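Long-range contacts in MdbA protein (Corynebacterium matruchotii ATCC 14266, PDB 6BO0), which probably forms disulfide bonds in other proteins as a membrane-associated, DsbA-like thiol-disulfide oxidoreductase with a thioredoxin fold: residues 18-23 / 31-36; 25-30 / 75-80; 39-44 / 182-187. All coordinates share one frame; numbering follows the deposited sequence.

Contact 1 of 3, residues 18-23 / 31-36; sequences AFNNKV and VSDKAD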
ATOM      1  N   ALA A  18      -7.309 -10.275   9.240  1.00 18.26           N
ATOM      2  CA  ALA A  18      -6.744 -11.302  10.142  1.00 18.36           C
ATOM      3  C   ALA A  18      -5.325 -11.585   9.671  1.00 18.00           C
ATOM      4  O   ALA A  18      -4.979 -12.716   9.327  1.00 19.38           O
ATOM      5  CB  ALA A  18      -7.585 -12.575  10.183  1.00 20.84           C
ATOM      6  N   PHE A  19      -4.483 -10.584   9.771  1.00 16.83           N
ATOM      7  CA  PHE A  19      -3.075 -10.730   9.476  1.00 17.22           C
ATOM      8  C   PHE A  19      -2.293  -9.612  10.140  1.00 15.74           C
ATOM      9  O   PHE A  19      -2.881  -8.700  10.773  1.00 19.60           O
ATOM     10  CB  PHE A  19      -2.798 -10.801   7.969  1.00 16.83           C
ATOM     11  CG  PHE A  19      -3.372  -9.659   7.167  1.00 16.31           C
ATOM     12  CD1 PHE A  19      -2.757  -8.411   7.119  1.00 17.10           C
ATOM     13  CD2 PHE A  19      -4.556  -9.826   6.472  1.00 19.74           C
ATOM     14  CE1 PHE A  19      -3.306  -7.378   6.375  1.00 18.84           C
ATOM     15  CE2 PHE A  19      -5.096  -8.803   5.715  1.00 21.19           C
ATOM     16  CZ  PHE A  19      -4.475  -7.564   5.678  1.00 19.53           C
ATOM     17  N   ASN A  20      -0.976  -9.744  10.099  1.00 16.76           N
ATOM     18  CA  ASN A  20      -0.043  -8.814  10.719  1.00 17.31           C
ATOM     19  C   ASN A  20       0.601  -7.922   9.682  1.00 15.17           C
ATOM     20  O   ASN A  20       0.682  -8.270   8.505  1.00 17.22           O
ATOM     21  CB  ASN A  20       1.041  -9.621  11.442  1.00 20.65           C
ATOM     22  CG  ASN A  20       0.452 -10.608  12.393  1.00 29.03           C
ATOM     23  OD1 ASN A  20      -0.438 -10.228  13.148  1.00 32.92           O
ATOM     24  ND2 ASN A  20       0.852 -11.853  12.306  1.00 32.04           N
ATOM     25  N   ASN A  21       1.045  -6.761  10.152  1.00 15.51           N
ATOM     26  CA  ASN A  21       1.713  -5.792   9.316  1.00 14.74           C
ATOM     27  C   ASN A  21       3.001  -5.397   9.961  1.00 14.60           C
ATOM     28  O   ASN A  21       3.012  -5.018  11.138  1.00 16.89           O
ATOM     29  CB  ASN A  21       0.860  -4.516   9.112  1.00 14.58           C
ATOM     30  CG  ASN A  21       0.407  -3.870  10.429  1.00 15.74           C
ATOM     31  OD1 ASN A  21      -0.150  -4.548  11.298  1.00 17.71           O
ATOM     32  ND2 ASN A  21       0.601  -2.573  10.570  1.00 16.20           N
ATOM     33  N   LYS A  22       4.083  -5.418   9.208  1.00 15.58           N
ATOM     34  CA  LYS A  22       5.296  -4.799   9.704  1.00 18.85           C
ATOM     35  C   LYS A  22       6.138  -4.296   8.541  1.00 16.60           C
ATOM     36  O   LYS A  22       5.938  -4.681   7.407  1.00 19.66           O
ATOM     37  CB  LYS A  22       6.077  -5.720  10.617  1.00 27.64           C
ATOM     38  CG  LYS A  22       6.797  -6.803   9.879  1.00 27.81           C
ATOM     39  CD  LYS A  22       7.753  -7.533  10.815  1.00 36.25           C
ATOM     40  CE  LYS A  22       8.892  -8.204  10.050  1.00 40.98           C
ATOM     41  NZ  LYS A  22      10.098  -8.436  10.899  1.00 54.46           N
ATOM     42  N   VAL A  23       7.043  -3.387   8.825  1.00 17.07           N
ATOM     43  CA  VAL A  23       7.985  -2.930   7.826  1.00 16.16           C
ATOM     44  C   VAL A  23       9.193  -3.846   7.839  1.00 18.61           C
ATOM     45  O   VAL A  23       9.770  -4.094   8.883  1.00 23.18           O
ATOM     46  CB  VAL A  23       8.369  -1.478   8.075  1.00 19.26           C
ATOM     47  CG1 VAL A  23       9.402  -1.012   7.067  1.00 20.71           C
ATOM     48  CG2 VAL A  23       7.111  -0.617   8.017  1.00 21.96           C
ATOM     49  N   VAL A  31       1.357 -10.635   6.487  1.00 15.21           N
ATOM     50  CA  VAL A  31       1.513 -12.087   6.654  1.00 14.21           C
ATOM     51  C   VAL A  31       0.738 -12.470   7.891  1.00 15.43           C
ATOM     52  O   VAL A  31       0.636 -11.694   8.843  1.00 17.29           O
ATOM     53  CB  VAL A  31       2.991 -12.537   6.761  1.00 17.12           C
ATOM     54  CG1 VAL A  31       3.600 -12.203   8.110  1.00 21.26           C
ATOM     55  CG2 VAL A  31       3.117 -14.016   6.476  1.00 18.62           C
ATOM     56  N   SER A  32       0.162 -13.659   7.872  1.00 15.97           N
ATOM     57  CA  SER A  32      -0.530 -14.109   9.043  1.00 17.12           C
ATOM     58  C   SER A  32       0.242 -15.149   9.815  1.00 16.56           C
ATOM     59  O   SER A  32       1.205 -15.745   9.327  1.00 17.29           O
ATOM     60  CB  SER A  32      -1.899 -14.594   8.698  1.00 18.23           C
ATOM     61  OG  SER A  32      -1.811 -15.918   8.270  1.00 19.73           O
ATOM     62  N   ASP A  33      -0.188 -15.355  11.051  1.00 17.53           N
ATOM     63  CA  ASP A  33       0.354 -16.412  11.899  1.00 19.19           C
ATOM     64  C   ASP A  33       0.140 -17.818  11.312  1.00 18.31           C
ATOM     65  O   ASP A  33       0.798 -18.759  11.726  1.00 21.01           O
ATOM     66  CB  ASP A  33      -0.285 -16.362  13.291  1.00 21.35           C
ATOM     67  CG  ASP A  33       0.167 -15.168  14.127  1.00 26.79           C
ATOM     68  OD1 ASP A  33       1.091 -14.415  13.730  1.00 27.85           O
ATOM     69  OD2 ASP A  33      -0.408 -14.980  15.225  1.00 34.03           O
ATOM     70  N   LYS A  34      -0.755 -17.943  10.337  1.00 17.87           N
ATOM     71  CA  LYS A  34      -0.984 -19.240   9.682  1.00 18.18           C
ATOM     72  C   LYS A  34       0.015 -19.548   8.590  1.00 18.72           C
ATOM     73  O   LYS A  34      -0.028 -20.611   8.010  1.00 18.95           O
ATOM     74  CB  LYS A  34      -2.371 -19.304   9.079  1.00 18.10           C
ATOM     75  CG  LYS A  34      -3.454 -19.066  10.098  1.00 19.38           C
ATOM     76  CD  LYS A  34      -4.848 -19.218   9.518  1.00 18.95           C
ATOM     77  CE  LYS A  34      -5.899 -18.933  10.571  1.00 23.01           C
ATOM     78  NZ  LYS A  34      -7.283 -19.156  10.060  1.00 23.80           N
ATOM     79  N   ALA A  35       0.909 -18.605   8.285  1.00 17.81           N
ATOM     80  CA  ALA A  35       1.878 -18.800   7.218  1.00 19.49           C
ATOM     81  C   ALA A  35       2.549 -20.169   7.306  1.00 21.53           C
ATOM     82  O   ALA A  35       3.101 -20.548   8.321  1.00 25.07           O
ATOM     83  CB  ALA A  35       2.904 -17.687   7.220  1.00 23.92           C
ATOM     84  N   ASP A  36       2.475 -20.894   6.205  1.00 21.61           N
ATOM     85  CA  ASP A  36       2.951 -22.263   6.133  1.00 24.10           C
ATOM     86  C   ASP A  36       3.601 -22.418   4.776  1.00 22.08           C
ATOM     87  O   ASP A  36       2.916 -22.513   3.751  1.00 26.96           O
ATOM     88  CB  ASP A  36       1.765 -23.224   6.324  1.00 25.48           C
ATOM     89  CG  ASP A  36       2.144 -24.688   6.197  1.00 27.37           C
ATOM     90  OD1 ASP A  36       3.356 -25.009   6.204  1.00 37.09           O
ATOM     91  OD2 ASP A  36       1.203 -25.525   6.117  1.00 37.73           O
TER
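The N20 side chain lies across the carbonyl of V31, CB resting 3.3 Å from V31 O, and runs on to the carboxylate of D33. Its chi1 of -54° sets CG anti to the carbonyl carbon and beside the backbone N, 3.7 Å from V31 O. From there N20 ND2 donates to D33 OD1 at 2.9 Å. The two side chains cross at about a right angle, and the bond is bent, with 134° at the hydrogen: OD1 lies near the amide plane, whereas ND2 comes to it from above the carboxylate plane. The backbones of N20 and V31 themselves form an antiparallel hydrogen-bonded pair, N20 N to V31 O at 2.8 Å and V31 N to N20 O at a longer 3.2 Å. F19 enters through CB, 3.7 Å from V31 O. Its ring turns from the 31-36 segment and is buried against L30, A106 and K64 and I67 of helix 51-68. S32 sets its CB 3.7 Å from A18 O, while its OG serves the turn that follows: it accepts from K34 N in an ST turn and bonds to E68 O at the end of helix 51-68. A type I turn from S32 to A35 then leads the chain away. This is the open end of a beta hairpin, strands 20-24 and 27-31, at the edge of the sheet of a thioredoxin-fold protein.

Contact 2 of 3, residues 25-30 / 75-80; sequences GSAVQL and NIRTMN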
ATOM      1  N   GLY A  25      12.633  -4.068   5.676  1.00 20.77           N
ATOM      2  CA  GLY A  25      13.430  -3.400   4.644  1.00 21.09           C
ATOM      3  C   GLY A  25      12.590  -2.280   4.073  1.00 18.39           C
ATOM      4  O   GLY A  25      12.067  -1.442   4.797  1.00 20.10           O
ATOM      5  N   SER A  26      12.377  -2.299   2.770  1.00 16.07           N
ATOM      6  CA  SER A  26      11.559  -1.268   2.146  1.00 14.77           C
ATOM      7  C   SER A  26      10.132  -1.775   1.855  1.00 13.05           C
ATOM      8  O   SER A  26       9.373  -1.094   1.179  1.00 13.25           O
ATOM      9  CB  SER A  26      12.229  -0.748   0.873  1.00 15.08           C
ATOM     10  OG  SER A  26      12.529  -1.813  -0.030  1.00 14.85           O
ATOM     11  N   ALA A  27       9.772  -2.940   2.390  1.00 12.91           N
ATOM     12  CA  ALA A  27       8.434  -3.512   2.187  1.00 12.23           C
ATOM     13  C   ALA A  27       7.517  -3.273   3.366  1.00 12.50           C
ATOM     14  O   ALA A  27       7.970  -3.288   4.517  1.00 14.18           O
ATOM     15  CB  ALA A  27       8.539  -5.019   2.005  1.00 14.16           C
ATOM     16  N   VAL A  28       6.233  -3.086   3.078  1.00 11.61           N
ATOM     17  CA  VAL A  28       5.198  -3.318   4.055  1.00 11.97           C
ATOM     18  C   VAL A  28       4.792  -4.780   3.913  1.00 12.12           C
ATOM     19  O   VAL A  28       4.227  -5.174   2.882  1.00 12.94           O
ATOM     20  CB  VAL A  28       3.992  -2.358   3.878  1.00 12.60           C
ATOM     21  CG1 VAL A  28       2.880  -2.756   4.825  1.00 13.86           C
ATOM     22  CG2 VAL A  28       4.394  -0.902   4.081  1.00 13.38           C
ATOM     23  N   GLN A  29       5.135  -5.578   4.923  1.00 12.86           N
ATOM     24  CA  GLN A  29       4.923  -7.020   4.880  1.00 14.11           C
ATOM     25  C   GLN A  29       3.607  -7.339   5.560  1.00 12.97           C
ATOM     26  O   GLN A  29       3.392  -6.991   6.729  1.00 14.59           O
ATOM     27  CB  GLN A  29       6.084  -7.716   5.614  1.00 17.04           C
ATOM     28  CG  GLN A  29       5.992  -9.240   5.713  1.00 21.04           C
ATOM     29  CD  GLN A  29       6.843  -9.802   6.862  1.00 20.87           C
ATOM     30  OE1 GLN A  29       6.362  -9.992   7.993  1.00 25.22           O
ATOM     31  NE2 GLN A  29       8.110  -9.998   6.602  1.00 21.10           N
ATOM     32  N   LEU A  30       2.759  -8.043   4.823  1.00 13.38           N
ATOM     33  CA  LEU A  30       1.492  -8.535   5.314  1.00 13.53           C
ATOM     34  C   LEU A  30       1.546 -10.052   5.321  1.00 14.33           C
ATOM     35  O   LEU A  30       1.723 -10.693   4.285  1.00 14.51           O
ATOM     36  CB  LEU A  30       0.338  -8.068   4.418  1.00 13.55           C
ATOM     37  CG  LEU A  30       0.326  -6.559   4.120  1.00 14.36           C
ATOM     38  CD1 LEU A  30      -0.844  -6.255   3.183  1.00 15.27           C
ATOM     39  CD2 LEU A  30       0.202  -5.729   5.397  1.00 15.25           C
ATOM     40  N   ASN A  75       4.530  -8.460   0.180  1.00 11.98           N
ATOM     41  CA  ASN A  75       5.334  -7.249   0.372  1.00 11.98           C
ATOM     42  C   ASN A  75       4.795  -6.155  -0.530  1.00 11.27           C
ATOM     43  O   ASN A  75       4.981  -6.194  -1.757  1.00 12.31           O
ATOM     44  CB  ASN A  75       6.775  -7.543  -0.008  1.00 12.88           C
ATOM     45  CG  ASN A  75       7.471  -8.463   0.958  1.00 12.96           C
ATOM     46  OD1 ASN A  75       7.234  -8.440   2.156  1.00 15.32           O
ATOM     47  ND2 ASN A  75       8.395  -9.253   0.429  1.00 14.20           N
ATOM     48  N   ILE A  76       4.142  -5.164   0.064  1.00 11.26           N
ATOM     49  CA  ILE A  76       3.740  -3.962  -0.658  1.00 10.62           C
ATOM     50  C   ILE A  76       4.976  -3.082  -0.747  1.00 10.86           C
ATOM     51  O   ILE A  76       5.520  -2.659   0.277  1.00 11.90           O
ATOM     52  CB  ILE A  76       2.574  -3.229   0.037  1.00 11.10           C
ATOM     53  CG1 ILE A  76       1.345  -4.133   0.188  1.00 12.65           C
ATOM     54  CG2 ILE A  76       2.272  -1.930  -0.705  1.00 12.10           C
ATOM     55  CD1 ILE A  76       0.703  -4.584  -1.093  1.00 13.43           C
ATOM     56  N   ARG A  77       5.409  -2.830  -1.978  1.00 10.88           N
ATOM     57  CA  ARG A  77       6.624  -2.083  -2.273  1.00 10.85           C
ATOM     58  C   ARG A  77       6.255  -0.793  -3.003  1.00 10.46           C
ATOM     59  O   ARG A  77       6.173  -0.726  -4.213  1.00 11.37           O
ATOM     60  CB  ARG A  77       7.582  -2.968  -3.072  1.00 11.13           C
ATOM     61  CG  ARG A  77       8.119  -4.116  -2.243  1.00 11.80           C
ATOM     62  CD  ARG A  77       9.233  -4.870  -2.932  1.00 12.26           C
ATOM     63  NE  ARG A  77       9.783  -5.956  -2.112  1.00 12.92           N
ATOM     64  CZ  ARG A  77      10.620  -5.800  -1.112  1.00 13.34           C
ATOM     65  NH1 ARG A  77      11.055  -4.587  -0.783  1.00 13.72           N
ATOM     66  NH2 ARG A  77      11.046  -6.853  -0.437  1.00 15.45           N
ATOM     67  N   THR A  78       6.012   0.235  -2.197  1.00 10.60           N
ATOM     68  CA  THR A  78       5.544   1.501  -2.709  1.00 10.74           C
ATOM     69  C   THR A  78       6.667   2.274  -3.371  1.00 10.79           C
ATOM     70  O   THR A  78       7.792   2.267  -2.889  1.00 11.42           O
ATOM     71  CB  THR A  78       4.913   2.331  -1.590  1.00 11.71           C
ATOM     72  OG1 THR A  78       4.049   1.498  -0.821  1.00 12.66           O
ATOM     73  CG2 THR A  78       4.122   3.537  -2.138  1.00 11.88           C
ATOM     74  N   MET A  79       6.306   2.933  -4.479  1.00 11.09           N
ATOM     75  CA  MET A  79       7.198   3.768  -5.273  0.70 11.96           C
ATOM     76  C   MET A  79       6.568   5.146  -5.460  1.00 11.73           C
ATOM     77  O   MET A  79       5.406   5.371  -5.113  1.00 12.20           O
ATOM     78  CB  MET A  79       7.519   3.095  -6.619  0.70 14.75           C
ATOM     79  CG  MET A  79       8.296   1.772  -6.418  0.70 15.27           C
ATOM     80  SD  MET A  79       8.977   1.053  -7.893  0.70 17.19           S
ATOM     81  CE  MET A  79       7.468   0.948  -8.708  0.70 12.45           C
ATOM     82  N   ASN A  80       7.363   6.074  -5.991  1.00 11.51           N
ATOM     83  CA  ASN A  80       6.890   7.449  -6.142  1.00 11.84           C
ATOM     84  C   ASN A  80       7.298   8.114  -7.432  1.00 12.14           C
ATOM     85  O   ASN A  80       7.301   9.341  -7.523  1.00 13.50           O
ATOM     86  CB  ASN A  80       7.354   8.296  -4.949  1.00 12.43           C
ATOM     87  CG  ASN A  80       8.856   8.459  -4.929  1.00 13.79           C
ATOM     88  OD1 ASN A  80       9.523   7.996  -5.851  1.00 14.27           O
ATOM     89  ND2 ASN A  80       9.399   9.096  -3.899  1.00 13.78           N
TER
HETATM   90  O   HOH W   1       6.715  -0.190   0.797  1.00 11.73           O
HETATM   91  O   HOH W   2      12.996  -4.920   1.472  1.00 23.36           O
HETATM   92  O   HOH W   3       8.914  -9.554   4.011  1.00 23.77           O
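N75 meets A27 and Q29 through its amide oxygen, OD1 standing 3.7 Å from A27 CB. The side chains of N75 and Q29 lie side by side and point the same way, and one water links them, accepting from Q29 NE2 and donating to N75 OD1, each at 2.7 Å; N75 ND2 bonds to D42. I76 pairs with V28 by two backbone bonds, V28 N to I76 O at 2.9 Å and I76 N to V28 O at 2.8 Å. V28 CB and I76 CB lie 4.2 Å apart on the face covered by Y109 of helix 106-118. Farther along that face I76 CG1 touches L30 CD1. R77 runs extended from CG to NE and lays its guanidinium under A27 CB, which sits 3.7 Å above the plane toward the rim. S26 OG lies at the edge of that group, in plane; it and R77 NH1 both bond to N165 OD1, and R77 NE makes a salt bridge with D42. At T78 a water accepts from T78 N and donates to S26 O and I76 O. Here the N-terminal hairpin joins strand 72-78 of the thioredoxin beta-alpha-beta unit and widens its sheet, as in DsbA-like proteins.

Contact 3 of 3, residues 39-44 / 182-187; sequences KTVDIY and VFIDGK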
ATOM      1  N   LYS A  39       4.330 -18.452  -0.062  1.00 15.68           N
ATOM      2  CA  LYS A  39       4.975 -17.793  -1.186  1.00 15.48           C
ATOM      3  C   LYS A  39       5.148 -16.298  -0.900  1.00 14.59           C
ATOM      4  O   LYS A  39       4.260 -15.664  -0.360  1.00 16.05           O
ATOM      5  CB  LYS A  39       4.126 -17.979  -2.427  1.00 16.56           C
ATOM      6  CG  LYS A  39       4.151 -19.411  -2.947  1.00 18.40           C
ATOM      7  CD  LYS A  39       3.264 -19.534  -4.159  1.00 20.20           C
ATOM      8  CE  LYS A  39       3.562 -20.765  -4.976  1.00 20.32           C
ATOM      9  NZ  LYS A  39       3.249 -22.020  -4.263  1.00 20.19           N
ATOM     10  N   THR A  40       6.277 -15.758  -1.314  1.00 14.94           N
ATOM     11  CA  THR A  40       6.526 -14.317  -1.200  1.00 14.64           C
ATOM     12  C   THR A  40       6.006 -13.630  -2.453  1.00 13.22           C
ATOM     13  O   THR A  40       6.423 -13.957  -3.548  1.00 14.93           O
ATOM     14  CB  THR A  40       8.024 -14.042  -1.002  1.00 16.91           C
ATOM     15  OG1 THR A  40       8.447 -14.650   0.227  1.00 19.81           O
ATOM     16  CG2 THR A  40       8.318 -12.554  -0.928  1.00 18.20           C
ATOM     17  N   VAL A  41       5.122 -12.649  -2.267  1.00 12.72           N
ATOM     18  CA  VAL A  41       4.528 -11.928  -3.381  1.00 12.54           C
ATOM     19  C   VAL A  41       4.939 -10.463  -3.213  1.00 12.51           C
ATOM     20  O   VAL A  41       4.509  -9.788  -2.285  1.00 14.37           O
ATOM     21  CB  VAL A  41       3.002 -12.079  -3.436  1.00 13.07           C
ATOM     22  CG1 VAL A  41       2.442 -11.333  -4.638  1.00 14.09           C
ATOM     23  CG2 VAL A  41       2.614 -13.554  -3.472  1.00 14.18           C
ATOM     24  N   ASP A  42       5.769  -9.974  -4.122  1.00 11.93           N
ATOM     25  CA  ASP A  42       6.190  -8.569  -4.132  1.00 12.36           C
ATOM     26  C   ASP A  42       5.302  -7.790  -5.091  1.00 11.65           C
ATOM     27  O   ASP A  42       5.183  -8.177  -6.266  1.00 13.24           O
ATOM     28  CB  ASP A  42       7.656  -8.464  -4.562  1.00 13.27           C
ATOM     29  CG  ASP A  42       8.612  -9.044  -3.542  1.00 14.32           C
ATOM     30  OD1 ASP A  42       8.684  -8.513  -2.425  1.00 14.51           O
ATOM     31  OD2 ASP A  42       9.316 -10.043  -3.844  1.00 17.49           O
ATOM     32  N   ILE A  43       4.712  -6.703  -4.597  1.00 11.22           N
ATOM     33  CA  ILE A  43       3.822  -5.866  -5.392  1.00 11.40           C
ATOM     34  C   ILE A  43       4.367  -4.449  -5.391  1.00 11.44           C
ATOM     35  O   ILE A  43       4.362  -3.769  -4.370  1.00 11.80           O
ATOM     36  CB  ILE A  43       2.384  -5.886  -4.845  1.00 11.88           C
ATOM     37  CG1 ILE A  43       1.879  -7.330  -4.772  1.00 13.53           C
ATOM     38  CG2 ILE A  43       1.472  -4.981  -5.679  1.00 13.12           C
ATOM     39  CD1 ILE A  43       0.495  -7.458  -4.196  1.00 14.89           C
ATOM     40  N   TYR A  44       4.853  -4.026  -6.549  1.00 11.53           N
ATOM     41  CA  TYR A  44       5.386  -2.683  -6.738  1.00 11.15           C
ATOM     42  C   TYR A  44       4.274  -1.792  -7.259  1.00 10.73           C
ATOM     43  O   TYR A  44       3.671  -2.070  -8.298  1.00 12.66           O
ATOM     44  CB  TYR A  44       6.545  -2.724  -7.740  1.00 11.94           C
ATOM     45  CG  TYR A  44       7.742  -3.526  -7.241  1.00 11.83           C
ATOM     46  CD1 TYR A  44       7.814  -4.891  -7.409  1.00 12.57           C
ATOM     47  CD2 TYR A  44       8.796  -2.899  -6.601  1.00 12.18           C
ATOM     48  CE1 TYR A  44       8.912  -5.602  -6.972  1.00 13.57           C
ATOM     49  CE2 TYR A  44       9.881  -3.587  -6.159  1.00 12.89           C
ATOM     50  CZ  TYR A  44       9.939  -4.951  -6.339  1.00 13.75           C
ATOM     51  OH  TYR A  44      11.044  -5.618  -5.872  1.00 15.53           O
ATOM     52  N   VAL A 182       4.283  -7.399 -10.299  1.00 12.63           N
ATOM     53  CA  VAL A 182       4.104  -8.449  -9.316  1.00 12.10           C
ATOM     54  C   VAL A 182       5.099  -9.552  -9.560  1.00 12.62           C
ATOM     55  O   VAL A 182       5.283  -9.991 -10.705  1.00 14.34           O
ATOM     56  CB  VAL A 182       2.669  -9.021  -9.365  1.00 12.56           C
ATOM     57  CG1 VAL A 182       2.473 -10.144  -8.359  1.00 13.37           C
ATOM     58  CG2 VAL A 182       1.667  -7.902  -9.155  1.00 13.79           C
ATOM     59  N   PHE A 183       5.727  -9.989  -8.468  1.00 11.96           N
ATOM     60  CA  PHE A 183       6.648 -11.119  -8.482  1.00 12.71           C
ATOM     61  C   PHE A 183       6.152 -12.147  -7.480  1.00 12.34           C
ATOM     62  O   PHE A 183       5.731 -11.788  -6.383  1.00 14.63           O
ATOM     63  CB  PHE A 183       8.081 -10.712  -8.088  1.00 14.06           C
ATOM     64  CG  PHE A 183       8.746  -9.791  -9.052  1.00 14.43           C
ATOM     65  CD1 PHE A 183       8.336  -8.471  -9.178  1.00 15.67           C
ATOM     66  CD2 PHE A 183       9.831 -10.221  -9.799  1.00 16.05           C
ATOM     67  CE1 PHE A 183       8.964  -7.632 -10.077  1.00 15.88           C
ATOM     68  CE2 PHE A 183      10.452  -9.384 -10.680  1.00 17.20           C
ATOM     69  CZ  PHE A 183      10.023  -8.085 -10.823  1.00 18.29           C
ATOM     70  N   ILE A 184       6.205 -13.427  -7.850  1.00 12.44           N
ATOM     71  CA  ILE A 184       5.926 -14.523  -6.929  1.00 12.62           C
ATOM     72  C   ILE A 184       7.206 -15.343  -6.778  1.00 13.74           C
ATOM     73  O   ILE A 184       7.738 -15.838  -7.767  1.00 15.81           O
ATOM     74  CB  ILE A 184       4.775 -15.432  -7.411  1.00 14.16           C
ATOM     75  CG1 ILE A 184       3.466 -14.630  -7.554  1.00 15.36           C
ATOM     76  CG2 ILE A 184       4.605 -16.614  -6.463  1.00 15.25           C
ATOM     77  CD1 ILE A 184       2.302 -15.412  -8.120  1.00 16.04           C
ATOM     78  N   ASP A 185       7.717 -15.417  -5.557  1.00 14.18           N
ATOM     79  CA  ASP A 185       9.014 -16.059  -5.276  1.00 15.67           C
ATOM     80  C   ASP A 185      10.069 -15.606  -6.284  1.00 15.22           C
ATOM     81  O   ASP A 185      10.863 -16.395  -6.783  1.00 18.18           O
ATOM     82  CB  ASP A 185       8.859 -17.567  -5.206  1.00 17.22           C
ATOM     83  CG  ASP A 185       8.128 -18.004  -3.943  1.00 18.01           C
ATOM     84  OD1 ASP A 185       8.164 -17.265  -2.914  1.00 21.67           O
ATOM     85  OD2 ASP A 185       7.517 -19.086  -3.965  1.00 20.24           O
ATOM     86  N   GLY A 186      10.099 -14.308  -6.539  1.00 15.96           N
ATOM     87  CA  GLY A 186      11.117 -13.716  -7.357  1.00 16.20           C
ATOM     88  C   GLY A 186      10.947 -13.792  -8.857  1.00 17.15           C
ATOM     89  O   GLY A 186      11.817 -13.330  -9.588  1.00 20.91           O
ATOM     90  N   LYS A 187       9.840 -14.361  -9.327  1.00 18.11           N
ATOM     91  CA  LYS A 187       9.566 -14.474 -10.756  0.60 18.36           C
ATOM     92  C   LYS A 187       8.457 -13.477 -11.107  1.00 16.89           C
ATOM     93  O   LYS A 187       7.388 -13.504 -10.495  1.00 15.68           O
ATOM     94  CB  LYS A 187       9.138 -15.906 -11.078  0.60 20.93           C
ATOM     95  CG  LYS A 187      10.243 -16.942 -10.914  0.60 28.21           C
ATOM     96  CD  LYS A 187       9.795 -18.288 -11.462  0.60 34.66           C
ATOM     97  CE  LYS A 187      10.817 -19.381 -11.214  0.60 40.15           C
ATOM     98  NZ  LYS A 187      10.266 -20.719 -11.569  0.60 46.54           N
TER
HETATM   99  O   HOH W   4       8.561 -12.492  -4.882  1.00 18.47           O
HETATM  100  O   HOH W   5       8.519 -17.312   0.188  1.00 47.60           O
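F183 pairs with D42 and touches Y44, and with D185 and V182 it buries the most surface against strand 39-44. F183 is the antiparallel hydrogen-bonded partner of D42: F183 N donates to D42 O, and D42 N to F183 O, both at 2.9 Å. F183 CG lies anti to the carbonyl carbon, beside the backbone N (chi1 -66°). CD1 and CE1 of its ring each come 3.7 Å from Y44 CE1. F183 CD1 lies at the edge of the Y44 ring, near its plane, the two ring planes standing 72° apart in an oblique pair that L169 of helix 155-172 joins.

Past the last bridge, D185 holds T40 by main chain and side chain alike, at the exposed end of the contact. D185 N gives T40 O a bond of 2.8 Å nearly along the C=O axis, and T40 N returns one to D185 OD1 at 2.9 Å. This second bond is straight at the hydrogen, 165°, yet reaches the oxygen from above the carboxylate plane. A water also donates to OD1 and accepts from T40 OG1, while D185 OD2 lies 3.5 Å from K39 CG.

V182 works on the face opposite D42 and F183, where its CG1 packs 3.9 Å from V41 CG1 and its CG2 approaches I43 CG1, beside L55 of helix 51-68 and W195. Beyond I184 the chain reverses in a type I' turn, D185 and G186 both at positive phi. Strand 181-184, first arm of the C-terminal hairpin of the thioredoxin fold, thus pairs antiparallel with central strand 39-45.

In the fold
All three contacts are antiparallel pairings within one mixed sheet, taken at different places across it. Contact 1 is the partly exposed edge, a local hairpin end with a single backbone pair and a polar side-chain bond. Contact 2, centred about 7 Å from the chain's centre, is wholly buried; it shares strand 27-31 with contact 1's hairpin, whose strands a probable K22 O to Q29 N hydrogen bond links. Contact 3 lies farther out and is mainly apolar and aromatic, with the D185 carboxylate accepting a backbone N-H at the surface end. Strands 72-78 and 39-45, parallel neighbours, join contacts 2 and 3: R77 N probably bonds to I43 O, and a polar cluster round D42 is common to both.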